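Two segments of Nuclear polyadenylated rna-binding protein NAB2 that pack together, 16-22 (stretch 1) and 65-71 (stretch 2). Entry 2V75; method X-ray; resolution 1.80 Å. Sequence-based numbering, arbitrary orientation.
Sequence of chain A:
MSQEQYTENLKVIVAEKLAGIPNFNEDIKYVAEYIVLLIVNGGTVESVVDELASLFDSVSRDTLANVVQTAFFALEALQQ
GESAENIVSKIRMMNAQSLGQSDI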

# COMPACT_ATOMS: atom_id res chain seq x y z
N GLU A 16 2.83 2.12 6.57
CA GLU A 16 3.96 1.45 7.18
C GLU A 16 4.92 0.94 6.10
O GLU A 16 6.16 1.02 6.24
CB GLU A 16 3.49 0.31 8.09
CG GLU A 16 2.69 0.78 9.25
CD GLU A 16 3.51 1.51 10.29
OE1 GLU A 16 4.70 1.19 10.53
OE2 GLU A 16 2.90 2.31 11.02
N LYS A 17 4.33 0.41 5.05
CA LYS A 17 5.12 -0.11 3.91
C LYS A 17 5.87 1.03 3.22
O LYS A 17 7.10 0.96 3.03
CB LYS A 17 4.20 -0.84 2.95
CG LYS A 17 4.89 -1.39 1.67
CD LYS A 17 5.88 -2.46 1.94
CE LYS A 17 6.43 -2.94 0.59
NZ LYS A 17 7.22 -4.16 0.70
N LEU A 18 5.16 2.11 2.93
CA LEU A 18 5.77 3.32 2.34
C LEU A 18 6.91 3.89 3.19
O LEU A 18 7.97 4.32 2.69
CB LEU A 18 4.67 4.36 2.11
CG LEU A 18 3.58 4.00 1.10
CD1 LEU A 18 2.56 5.18 1.12
CD2 LEU A 18 4.19 3.77 -0.30
N ALA A 19 6.73 3.88 4.51
CA ALA A 19 7.75 4.44 5.38
C ALA A 19 9.08 3.70 5.29
O ALA A 19 10.10 4.21 5.80
CB ALA A 19 7.28 4.44 6.85
N GLY A 20 9.06 2.48 4.78
CA GLY A 20 10.27 1.65 4.78
C GLY A 20 11.04 1.74 3.46
O GLY A 20 12.11 1.15 3.31
N ILE A 21 10.51 2.53 2.54
CA ILE A 21 11.12 2.67 1.21
C ILE A 21 12.21 3.73 1.20
O ILE A 21 11.96 4.92 1.46
CB ILE A 21 10.05 3.05 0.15
CG1 ILE A 21 9.00 1.95 0.08
CG2 ILE A 21 10.74 3.44 -1.18
CD1 ILE A 21 7.80 2.30 -0.79
N PRO A 22 13.44 3.30 0.89
CA PRO A 22 14.50 4.29 0.89
C PRO A 22 14.23 5.35 -0.17
O PRO A 22 13.78 5.02 -1.26
CB PRO A 22 15.76 3.48 0.56
CG PRO A 22 15.41 2.04 0.88
CD PRO A 22 13.94 1.95 0.56
N ALA A 65 4.64 -1.33 -7.62
CA ALA A 65 4.09 -2.67 -7.70
C ALA A 65 4.23 -3.49 -6.41
O ALA A 65 3.30 -4.16 -5.97
CB ALA A 65 4.65 -3.44 -8.91
N ASN A 66 5.40 -3.43 -5.78
CA ASN A 66 5.57 -4.07 -4.49
C ASN A 66 4.59 -3.57 -3.44
O ASN A 66 4.04 -4.37 -2.69
CB ASN A 66 6.98 -3.85 -4.01
CG ASN A 66 7.23 -4.55 -2.68
OD1 ASN A 66 7.67 -3.95 -1.70
ND2 ASN A 66 6.96 -5.87 -2.66
N VAL A 67 4.42 -2.26 -3.39
CA VAL A 67 3.55 -1.62 -2.40
C VAL A 67 2.13 -2.06 -2.69
O VAL A 67 1.40 -2.47 -1.78
CB VAL A 67 3.61 -0.10 -2.43
CG1 VAL A 67 2.51 0.51 -1.49
CG2 VAL A 67 5.05 0.36 -2.05
N VAL A 68 1.73 -1.98 -3.96
CA VAL A 68 0.37 -2.42 -4.34
C VAL A 68 0.10 -3.93 -4.03
O VAL A 68 -0.96 -4.32 -3.48
CB VAL A 68 0.04 -1.99 -5.80
CG1 VAL A 68 -1.27 -2.63 -6.21
CG2 VAL A 68 0.02 -0.42 -5.92
N GLN A 69 1.01 -4.81 -4.43
CA GLN A 69 0.97 -6.23 -4.08
C GLN A 69 0.79 -6.44 -2.58
O GLN A 69 -0.04 -7.20 -2.12
CB GLN A 69 2.25 -6.90 -4.61
CG GLN A 69 2.23 -7.01 -6.10
CD GLN A 69 3.51 -7.64 -6.64
OE1 GLN A 69 4.44 -7.90 -5.87
NE2 GLN A 69 3.57 -7.84 -7.95
N THR A 70 1.57 -5.72 -1.78
CA THR A 70 1.48 -5.87 -0.35
C THR A 70 0.12 -5.40 0.20
O THR A 70 -0.47 -6.07 1.06
CB THR A 70 2.55 -5.01 0.33
OG1 THR A 70 3.82 -5.47 -0.09
CG2 THR A 70 2.43 -5.03 1.88
N ALA A 71 -0.40 -4.34 -0.38
CA ALA A 71 -1.69 -3.80 0.02
C ALA A 71 -2.79 -4.83 -0.24
O ALA A 71 -3.59 -5.07 0.63
CB ALA A 71 -2.02 -2.53 -0.77

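Two residues, Lys17 and Val67, carry most of this small contact, in which the two stretches together bury 243 Å². They also mark where the backbones come nearest, their CA atoms lying 6.7 Å apart, and the rest of the contact is arranged around them.

Lys17, near the end of a helix, has the largest area covered by the other stretch, 84 Å², followed by Val67 with 71 Å². Its CA-to-CB bond points toward the second helix, and the side chain then reaches across the second helix toward Asn66, with chi1 t, chi2 p and the last two angles t. A lysine suits this place because it is both a hydrocarbon chain and a charged group. The chain supplies the apolar part: CG of Lys17 lies 4.1 Å from CG2 of Val67. Farther out, CE of Lys17 comes within 3.7 Å of OG1 of Thr70, a plain van der Waals approach. The ammonium group, at the partly exposed margin, meets a polar partner. NZ of Lys17 donates a hydrogen bond to OD1 of Asn66, a carbonyl oxygen well suited to accept it. The modelled length from NZ to OD1 is 2.5 Å, very short for such a bond, and OD1 is also crowded by the lysine chain, so the position of this oxygen, and with it the exact length, should be read with caution.

Val67 is buried and provides the apolar centre. Its CA-to-CB bond points sideways relative to the first stretch, yet both methyls of Val67, CG1 and CG2, lie 3.9 Å from CD2 of Leu18, and CG2 of Val67 also meets CD1 of Ile21 at 3.6 Å and CG of Lys17 at 4.1 Å. Leu18 leaves its backbone sideways, but the end of its side chain comes nearer to the helix. Ile21 points toward it. The type I turn from Leu18 to Ile21, with N of Ile21 hydrogen-bonded to O of Leu18 at 3.1 Å, helps bring both side chains to the same valine.

Thr70 lies one helical turn beyond Asn66, and its CA-to-CB bond likewise points toward the first stretch. Its hydroxyl is occupied within its own helix: OG1 of Thr70 donates to the backbone O of Asn66 at 2.8 Å. The small polar side chain can therefore lie beside the lysine methylenes with its hydrogen donated locally. The contact thus combines apolar packing around a buried valine with a single hydrogen bond between the stretches.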